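Long-range contacts in beta-glucoside phosphorylase BglX (Unidentified, PDB 5VQE), which probably cleaves beta-glucosides by phosphorolysis, as a member of glycoside hydrolase family 3: residues A[410-416]-A[442-448]; A[312-316]-A[346-350]; A[116-120]-A[171-175]. All coordinates share one frame; numbering follows the deposited sequence.

Interaction 1: A[410-416]-A[442-448]; sequences TKRIILV and GFIVHWF
Ile413 and Leu415 exchange backbone hydrogen bonds with the strand 444-447, which runs parallel to 412-416 as the second arm of a beta-alpha-beta crossover. Five bonds tie the backbones. Ile413 N gives its hydrogen to Ile444 O at 2.7 Å, and Leu415 N to His446 O in a nearly straight bond (171° at the hydrogen); the return bonds run from Ile444, His446 and Phe448 N to Lys411, Ile413 and Leu415 O. Water 1 adds a polar link, donating to Ile413 O and hydrogen-bonded to His446 ND1 at 2.8 Å.

Apolar packing fills the face that carries Ile413 and Leu415. CG1 of Ile413 lies beside its backbone N (chi1 -68°) and the chain runs on extended, which brings CD1 over one face of the Phe443 ring as a CH-pi contact, 3.4 Å from Phe443 CD1. The edge of the same ring meets the buried Thr410 O, which has no hydrogen-bond partner, with Phe443 CD1 at 3.0 Å from it. Leu415 CD2 rests 3.5 Å from Trp447 CZ3, the two side chains alongside each other.

On the other face, Ile444 CG2 lies over the guanidinium of Arg412, whose NH2 is 3.6 Å from His446 CE1; the Arg412 NE bonds to Asp466 O.

The pair forms one margin of a mixed sheet, with 444-447 as its outermost strand in this chain and 469-475 bonded to the other side of 412-419. Helix 429-441, closed by a Schellman motif at Gly442, covers Leu415, Phe443 and Val445 through Phe434, Lys435 and Leu438.

Interaction 2: A[312-316]-A[346-350]; sequences GADML and AVARI
Asp314 and Met315 pack against Ala346, Arg349 and Ile350 in a buried loop-to-helix contact of the TIM-barrel domain of family 3, where the chain entering barrel strand 316-317 lies against helix 340-356. No direct hydrogen bond crosses between the segments. The polar link is water 2, which donates to Asp314 OD1 at 2.7 Å and accepts from Arg349 NH1 at 2.8 Å, lying at the edge of the guanidinium and in its plane.

Asp314 turns its CB toward the helix, and both carboxylate oxygens graze it: OD1 is 3.6 Å from Ala346 CA, and OD2 is 3.6 Å from Arg349 CD. The carboxylate plane and that of the guanidinium are 23° apart, yet Asp314 OD2 and Arg349 NE are separated by 4.7 Å, so the two charges meet through the water and not as a salt bridge. Other residues hold each group in place. Asp314 pairs with Arg342 through OD1 and with Arg276 through OD2, and OD2 also accepts from Ile285 N; Arg349 NH2 bonds to Asn282 OD1. With Arg342 and Arg276 paired to it, the buried carboxylate is likely to stay ionised.

Backbone bonds from Asp314 and Met315 to Ile285 and Thr287, and from Leu316 to Leu37 and Cys39, set the loop between two neighbouring parts of the barrel wall. With its CG anti to the backbone N (chi1 173°), Met315 extends along the helix side and then bends at its last torsion, which puts CE 3.9 Å from Ile350 CG1. Beside it, Ile350 CD1 sits 3.4 Å from Asp314 O, a buried carbonyl oxygen with no hydrogen-bond partner.

Interaction 3: A[116-120]-A[171-175]; sequences VAATD and RIIRM
Met175 and Asp120 meet at the end of helix 113-119, where helix 169-184 packs against it, both helices belonging to the family 3 TIM-barrel domain. The packed side is mostly aliphatic, without a hydrogen bond across it. Met175, bent at its second torsion (chi2 -76°), reaches to the helix end so that CE lies 3.8 Å from Asp120 CA and close to Val116 O and Ala117 CA, while SD touches Val116 CG1 at 4.0 Å, the two side chains sliding past each other. The aliphatic part of Arg171 continues this layer, its CD 3.7 Å from Ala117 O.

The more open side is a salt-bridge network on a single oxygen. Arg171 NE bonds to Asp120 OD1 at 2.8 Å, almost straight at 173°, coming from above the carboxylate plane, whereas Arg174 NH2 reaches the syn lone pair of the same OD1 at 3.2 Å. Both donors point within their own guanidinium planes, and Arg171 CA lies over one face of the Arg174 group. Water 3 also donates to OD1. Replacing Asp120 by an alanine removes the shared acceptor, which would probably leave the two arginine charges without their mate and the Arg171 guanidinium freer to turn.

Helix 122-138 flanks the contact, its Ala125 touching both Val116 and Met175, and helix 378-391 meets Thr119. On its far side, helix 169-184 packs through Ile172 and Ile173 onto helix 216-232.

The three contacts are separate in space and follow one another along the chain: 116-120 with 171-175, then 312-316 with 346-350, then 410-416 with 442-448. Interactions 2 and 3 both belong to the TIM-barrel domain, with centres 31 Å apart, while interaction 1 joins strands of a different, mixed sheet, 35 Å from interaction 3 and 57 Å from interaction 2, centre to centre. Interaction 2 is linked to the sugar site only indirectly: the side chain of Met315 is about 10 Å from the bound 2-deoxy-2-fluoroglucose, and its loop is hydrogen-bonded to strand 284-287, which leads into the pocket residues Asp288 and Ala289.

Interaction 1: A[410-416]-A[442-448]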
loop_
_atom_site.group_PDB
_atom_site.type_symbol
_atom_site.label_atom_id
_atom_site.label_comp_id
_atom_site.label_asym_id
_atom_site.label_seq_id
_atom_site.Cartn_x
_atom_site.Cartn_y
_atom_site.Cartn_z
ATOM N N THR A 410 -39.174 1.740 -4.942
ATOM C CA THR A 410 -38.491 2.876 -5.574
ATOM C C THR A 410 -38.084 2.465 -6.995
ATOM O O THR A 410 -36.971 1.984 -7.226
ATOM C CB THR A 410 -37.282 3.325 -4.756
ATOM O OG1 THR A 410 -36.351 2.244 -4.621
ATOM C CG2 THR A 410 -37.698 3.807 -3.365
ATOM N N LYS A 411 -38.981 2.703 -7.956
ATOM C CA LYS A 411 -38.731 2.248 -9.322
ATOM C C LYS A 411 -37.633 3.065 -9.997
ATOM O O LYS A 411 -36.736 2.504 -10.637
ATOM C CB LYS A 411 -40.025 2.308 -10.142
ATOM C CG LYS A 411 -39.881 1.885 -11.602
ATOM C CD LYS A 411 -39.532 0.403 -11.772
ATOM C CE LYS A 411 -40.544 -0.504 -11.090
ATOM N NZ LYS A 411 -41.961 -0.059 -11.297
ATOM N N ARG A 412 -37.693 4.392 -9.890
ATOM C CA ARG A 412 -36.817 5.267 -10.661
ATOM C C ARG A 412 -35.658 5.747 -9.791
ATOM O O ARG A 412 -35.870 6.353 -8.736
ATOM C CB ARG A 412 -37.605 6.444 -11.230
ATOM C CG ARG A 412 -38.705 6.016 -12.196
ATOM C CD ARG A 412 -39.371 7.215 -12.855
ATOM N NE ARG A 412 -38.429 7.948 -13.696
ATOM C CZ ARG A 412 -38.182 7.676 -14.973
ATOM N NH1 ARG A 412 -38.814 6.682 -15.589
ATOM N NH2 ARG A 412 -37.291 8.400 -15.634
ATOM N N ILE A 413 -34.439 5.477 -10.243
ATOM C CA ILE A 413 -33.226 5.764 -9.489
ATOM C C ILE A 413 -32.355 6.700 -10.315
ATOM O O ILE A 413 -32.175 6.495 -11.520
ATOM C CB ILE A 413 -32.453 4.473 -9.141
ATOM C CG1 ILE A 413 -33.242 3.634 -8.137
ATOM C CG2 ILE A 413 -31.062 4.806 -8.589
ATOM C CD1 ILE A 413 -32.630 2.274 -7.863
ATOM N N ILE A 414 -31.810 7.720 -9.662
ATOM C CA ILE A 414 -30.753 8.539 -10.239
ATOM C C ILE A 414 -29.454 8.115 -9.580
ATOM O O ILE A 414 -29.330 8.167 -8.350
ATOM C CB ILE A 414 -31.010 10.042 -10.040
ATOM C CG1 ILE A 414 -32.187 10.506 -10.903
ATOM C CG2 ILE A 414 -29.768 10.841 -10.412
ATOM C CD1 ILE A 414 -32.590 11.976 -10.660
ATOM N N LEU A 415 -28.486 7.704 -10.394
ATOM C CA LEU A 415 -27.199 7.222 -9.912
ATOM C C LEU A 415 -26.174 8.332 -10.094
ATOM O O LEU A 415 -25.996 8.841 -11.205
ATOM C CB LEU A 415 -26.765 5.964 -10.664
ATOM C CG LEU A 415 -25.462 5.284 -10.224
ATOM C CD1 LEU A 415 -25.519 4.894 -8.759
ATOM C CD2 LEU A 415 -25.188 4.055 -11.093
ATOM N N VAL A 416 -25.512 8.701 -9.003
ATOM C CA VAL A 416 -24.615 9.850 -8.964
ATOM C C VAL A 416 -23.225 9.314 -8.678
ATOM O O VAL A 416 -22.948 8.836 -7.570
ATOM C CB VAL A 416 -25.032 10.878 -7.907
ATOM C CG1 VAL A 416 -24.137 12.102 -7.983
ATOM C CG2 VAL A 416 -26.480 11.263 -8.085
ATOM N N GLY A 442 -34.709 -4.853 -12.011
ATOM C CA GLY A 442 -35.979 -4.226 -12.335
ATOM C C GLY A 442 -36.042 -2.737 -12.065
ATOM O O GLY A 442 -37.106 -2.137 -12.258
ATOM N N PHE A 443 -34.956 -2.114 -11.620
ATOM C CA PHE A 443 -34.959 -0.669 -11.443
ATOM C C PHE A 443 -34.731 0.041 -12.774
ATOM O O PHE A 443 -34.039 -0.462 -13.667
ATOM C CB PHE A 443 -33.874 -0.237 -10.452
ATOM C CG PHE A 443 -34.094 -0.730 -9.049
ATOM C CD1 PHE A 443 -35.041 -0.139 -8.232
ATOM C CD2 PHE A 443 -33.343 -1.776 -8.542
ATOM C CE1 PHE A 443 -35.237 -0.588 -6.941
ATOM C CE2 PHE A 443 -33.540 -2.226 -7.249
ATOM C CZ PHE A 443 -34.479 -1.632 -6.452
ATOM N N ILE A 444 -35.324 1.225 -12.899
ATOM C CA ILE A 444 -34.968 2.162 -13.954
ATOM C C ILE A 444 -33.924 3.109 -13.382
ATOM O O ILE A 444 -34.145 3.723 -12.332
ATOM C CB ILE A 444 -36.203 2.920 -14.465
ATOM C CG1 ILE A 444 -37.137 1.945 -15.187
ATOM C CG2 ILE A 444 -35.792 4.060 -15.383
ATOM C CD1 ILE A 444 -38.465 2.535 -15.570
ATOM N N VAL A 445 -32.777 3.204 -14.048
ATOM C CA VAL A 445 -31.618 3.906 -13.506
ATOM C C VAL A 445 -31.052 4.830 -14.568
ATOM O O VAL A 445 -30.624 4.366 -15.632
ATOM C CB VAL A 445 -30.532 2.934 -13.021
ATOM C CG1 VAL A 445 -29.429 3.701 -12.270
ATOM C CG2 VAL A 445 -31.130 1.868 -12.128
ATOM N N HIS A 446 -31.028 6.131 -14.273
ATOM C CA HIS A 446 -30.348 7.115 -15.100
ATOM C C HIS A 446 -29.179 7.713 -14.332
ATOM O O HIS A 446 -29.217 7.829 -13.103
ATOM C CB HIS A 446 -31.280 8.257 -15.522
ATOM C CG HIS A 446 -32.370 7.846 -16.458
ATOM N ND1 HIS A 446 -33.552 7.288 -16.024
ATOM C CD2 HIS A 446 -32.462 7.920 -17.806
ATOM C CE1 HIS A 446 -34.325 7.034 -17.066
ATOM N NE2 HIS A 446 -33.686 7.408 -18.158
ATOM N N TRP A 447 -28.139 8.087 -15.065
ATOM C CA TRP A 447 -27.057 8.860 -14.475
ATOM C C TRP A 447 -27.540 10.275 -14.165
ATOM O O TRP A 447 -28.413 10.816 -14.848
ATOM C CB TRP A 447 -25.864 8.955 -15.421
ATOM C CG TRP A 447 -25.204 7.666 -15.857
ATOM C CD1 TRP A 447 -25.244 7.116 -17.106
ATOM C CD2 TRP A 447 -24.357 6.815 -15.073
ATOM N NE1 TRP A 447 -24.491 5.965 -17.143
ATOM C CE2 TRP A 447 -23.936 5.759 -15.909
ATOM C CE3 TRP A 447 -23.926 6.833 -13.745
ATOM C CZ2 TRP A 447 -23.109 4.735 -15.460
ATOM C CZ3 TRP A 447 -23.102 5.812 -13.301
ATOM C CH2 TRP A 447 -22.704 4.779 -14.156
ATOM N N PHE A 448 -26.930 10.885 -13.145
ATOM C CA PHE A 448 -27.242 12.270 -12.797
ATOM C C PHE A 448 -27.174 13.180 -14.011
ATOM O O PHE A 448 -27.987 14.099 -14.161
ATOM C CB PHE A 448 -26.263 12.767 -11.738
ATOM C CG PHE A 448 -26.540 14.165 -11.255
ATOM C CD1 PHE A 448 -25.817 15.240 -11.744
ATOM C CD2 PHE A 448 -27.521 14.401 -10.311
ATOM C CE1 PHE A 448 -26.069 16.530 -11.297
ATOM C CE2 PHE A 448 -27.783 15.682 -9.866
ATOM C CZ PHE A 448 -27.051 16.749 -10.358
HETATM O O HOH W 1 -34.365 6.896 -13.363
#

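Interaction 2: A[312-316]-A[346-350]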
loop_
_atom_site.group_PDB
_atom_site.type_symbol
_atom_site.label_atom_id
_atom_site.label_comp_id
_atom_site.label_asym_id
_atom_site.label_seq_id
_atom_site.Cartn_x
_atom_site.Cartn_y
_atom_site.Cartn_z
ATOM N N GLY A 312 21.795 4.031 8.889
ATOM C CA GLY A 312 21.157 2.771 9.221
ATOM C C GLY A 312 20.356 2.098 8.126
ATOM O O GLY A 312 19.947 0.945 8.287
ATOM N N ALA A 313 20.119 2.789 7.016
ATOM C CA ALA A 313 19.446 2.166 5.886
ATOM C C ALA A 313 20.405 1.234 5.158
ATOM O O ALA A 313 21.583 1.549 4.983
ATOM C CB ALA A 313 18.917 3.229 4.928
ATOM N N ASP A 314 19.898 0.074 4.747
ATOM C CA ASP A 314 20.697 -0.859 3.964
ATOM C C ASP A 314 20.539 -0.647 2.469
ATOM O O ASP A 314 21.458 -0.976 1.703
ATOM C CB ASP A 314 20.316 -2.304 4.306
ATOM C CG ASP A 314 20.530 -2.630 5.769
ATOM O OD1 ASP A 314 21.608 -2.281 6.306
ATOM O OD2 ASP A 314 19.616 -3.223 6.385
ATOM N N MET A 315 19.408 -0.095 2.039
ATOM C CA MET A 315 19.112 0.049 0.621
ATOM C C MET A 315 18.362 1.342 0.345
ATOM O O MET A 315 17.455 1.730 1.094
ATOM C CB MET A 315 18.310 -1.167 0.147
ATOM C CG MET A 315 17.782 -1.097 -1.257
ATOM S SD MET A 315 17.200 -2.699 -1.875
ATOM C CE MET A 315 18.232 -3.861 -1.054
ATOM N N LEU A 316 18.761 2.006 -0.745
ATOM C CA LEU A 316 18.083 3.186 -1.255
ATOM C C LEU A 316 17.094 2.754 -2.321
ATOM O O LEU A 316 17.467 2.056 -3.273
ATOM C CB LEU A 316 19.080 4.179 -1.855
ATOM C CG LEU A 316 20.075 4.812 -0.879
ATOM C CD1 LEU A 316 21.324 5.285 -1.606
ATOM C CD2 LEU A 316 19.434 5.972 -0.159
ATOM N N ALA A 346 25.899 -3.101 5.261
ATOM C CA ALA A 346 24.673 -2.995 4.479
ATOM C C ALA A 346 24.618 -4.075 3.408
ATOM O O ALA A 346 23.606 -4.770 3.257
ATOM C CB ALA A 346 24.581 -1.602 3.856
ATOM N N VAL A 347 25.703 -4.234 2.648
ATOM C CA VAL A 347 25.720 -5.224 1.577
ATOM C C VAL A 347 25.605 -6.631 2.138
ATOM O O VAL A 347 24.992 -7.504 1.515
ATOM C CB VAL A 347 26.990 -5.053 0.724
ATOM C CG1 VAL A 347 27.125 -6.188 -0.271
ATOM C CG2 VAL A 347 26.937 -3.731 0.005
ATOM N N ALA A 348 26.179 -6.882 3.315
ATOM C CA ALA A 348 26.038 -8.199 3.924
ATOM C C ALA A 348 24.573 -8.525 4.186
ATOM O O ALA A 348 24.136 -9.663 3.982
ATOM C CB ALA A 348 26.840 -8.276 5.219
ATOM N N ARG A 349 23.794 -7.541 4.640
ATOM C CA ARG A 349 22.385 -7.800 4.908
ATOM C C ARG A 349 21.588 -7.949 3.617
ATOM O O ARG A 349 20.589 -8.675 3.591
ATOM C CB ARG A 349 21.798 -6.688 5.780
ATOM C CG ARG A 349 21.957 -6.937 7.268
ATOM C CD ARG A 349 21.018 -6.069 8.078
ATOM N NE ARG A 349 20.982 -6.455 9.490
ATOM C CZ ARG A 349 21.701 -5.882 10.457
ATOM N NH1 ARG A 349 22.538 -4.895 10.187
ATOM N NH2 ARG A 349 21.584 -6.304 11.704
ATOM N N ILE A 350 22.014 -7.281 2.544
ATOM C CA ILE A 350 21.377 -7.452 1.240
ATOM C C ILE A 350 21.657 -8.845 0.692
ATOM O O ILE A 350 20.744 -9.586 0.311
ATOM C CB ILE A 350 21.872 -6.367 0.267
ATOM C CG1 ILE A 350 21.478 -4.980 0.781
ATOM C CG2 ILE A 350 21.326 -6.612 -1.124
ATOM C CD1 ILE A 350 22.145 -3.852 0.054
HETATM O O HOH W 2 23.366 -3.851 7.687
#

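Interaction 3: A[116-120]-A[171-175]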
loop_
_atom_site.group_PDB
_atom_site.type_symbol
_atom_site.label_atom_id
_atom_site.label_comp_id
_atom_site.label_asym_id
_atom_site.label_seq_id
_atom_site.Cartn_x
_atom_site.Cartn_y
_atom_site.Cartn_z
ATOM N N VAL A 116 -10.389 -5.856 4.162
ATOM C CA VAL A 116 -9.993 -7.052 4.898
ATOM C C VAL A 116 -10.190 -6.855 6.395
ATOM O O VAL A 116 -10.677 -7.750 7.097
ATOM C CB VAL A 116 -8.533 -7.396 4.565
ATOM C CG1 VAL A 116 -7.986 -8.465 5.526
ATOM C CG2 VAL A 116 -8.438 -7.849 3.115
ATOM N N ALA A 117 -9.786 -5.693 6.917
ATOM C CA ALA A 117 -9.912 -5.446 8.350
ATOM C C ALA A 117 -11.370 -5.435 8.787
ATOM O O ALA A 117 -11.689 -5.856 9.905
ATOM C CB ALA A 117 -9.255 -4.118 8.719
ATOM N N ALA A 118 -12.262 -4.940 7.924
ATOM C CA ALA A 118 -13.684 -4.900 8.256
ATOM C C ALA A 118 -14.282 -6.295 8.411
ATOM O O ALA A 118 -15.294 -6.454 9.109
ATOM C CB ALA A 118 -14.441 -4.115 7.189
ATOM N N THR A 119 -13.700 -7.317 7.771
ATOM C CA THR A 119 -14.152 -8.682 8.041
ATOM C C THR A 119 -13.853 -9.094 9.477
ATOM O O THR A 119 -14.504 -10.006 10.000
ATOM C CB THR A 119 -13.503 -9.709 7.097
ATOM O OG1 THR A 119 -12.145 -9.962 7.493
ATOM C CG2 THR A 119 -13.537 -9.256 5.634
ATOM N N ASP A 120 -12.887 -8.432 10.115
ATOM C CA ASP A 120 -12.383 -8.786 11.448
ATOM C C ASP A 120 -12.013 -10.264 11.547
ATOM O O ASP A 120 -12.081 -10.866 12.619
ATOM C CB ASP A 120 -13.377 -8.411 12.546
ATOM C CG ASP A 120 -12.701 -8.219 13.895
ATOM O OD1 ASP A 120 -11.496 -7.874 13.922
ATOM O OD2 ASP A 120 -13.365 -8.421 14.932
ATOM N N ARG A 171 -5.819 -4.918 16.142
ATOM C CA ARG A 171 -6.272 -5.505 14.883
ATOM C C ARG A 171 -5.192 -5.388 13.808
ATOM O O ARG A 171 -4.987 -6.319 13.018
ATOM C CB ARG A 171 -7.577 -4.843 14.426
ATOM C CG ARG A 171 -8.139 -5.444 13.151
ATOM C CD ARG A 171 -9.545 -4.948 12.785
ATOM N NE ARG A 171 -10.540 -5.212 13.827
ATOM C CZ ARG A 171 -11.057 -4.297 14.644
ATOM N NH1 ARG A 171 -10.696 -3.022 14.564
ATOM N NH2 ARG A 171 -11.960 -4.658 15.548
ATOM N N ILE A 172 -4.484 -4.258 13.768
ATOM C CA ILE A 172 -3.375 -4.108 12.830
ATOM C C ILE A 172 -2.363 -5.227 13.031
ATOM O O ILE A 172 -1.889 -5.839 12.063
ATOM C CB ILE A 172 -2.725 -2.721 12.984
ATOM C CG1 ILE A 172 -3.721 -1.628 12.581
ATOM C CG2 ILE A 172 -1.470 -2.609 12.129
ATOM C CD1 ILE A 172 -3.401 -0.258 13.158
ATOM N N ILE A 173 -2.003 -5.501 14.294
ATOM C CA ILE A 173 -1.042 -6.563 14.591
ATOM C C ILE A 173 -1.564 -7.904 14.091
ATOM O O ILE A 173 -0.840 -8.660 13.431
ATOM C CB ILE A 173 -0.730 -6.598 16.103
ATOM C CG1 ILE A 173 0.039 -5.334 16.514
ATOM C CG2 ILE A 173 0.054 -7.847 16.483
ATOM C CD1 ILE A 173 0.185 -5.136 18.021
ATOM N N ARG A 174 -2.830 -8.224 14.396
ATOM C CA ARG A 174 -3.405 -9.501 13.963
ATOM C C ARG A 174 -3.356 -9.636 12.448
ATOM O O ARG A 174 -2.925 -10.663 11.907
ATOM C CB ARG A 174 -4.864 -9.631 14.416
ATOM C CG ARG A 174 -5.109 -9.716 15.891
ATOM C CD ARG A 174 -6.497 -10.301 16.176
ATOM N NE ARG A 174 -7.622 -9.441 15.798
ATOM C CZ ARG A 174 -8.068 -8.417 16.527
ATOM N NH1 ARG A 174 -7.466 -8.083 17.670
ATOM N NH2 ARG A 174 -9.112 -7.713 16.106
ATOM N N MET A 175 -3.828 -8.607 11.749
ATOM C CA MET A 175 -3.976 -8.679 10.303
ATOM C C MET A 175 -2.620 -8.707 9.613
ATOM O O MET A 175 -2.411 -9.472 8.665
ATOM C CB MET A 175 -4.807 -7.491 9.820
ATOM C CG MET A 175 -6.238 -7.478 10.342
ATOM S SD MET A 175 -7.239 -8.678 9.456
ATOM C CE MET A 175 -8.766 -8.691 10.417
HETATM O O HOH W 3 -9.117 -10.054 13.885
#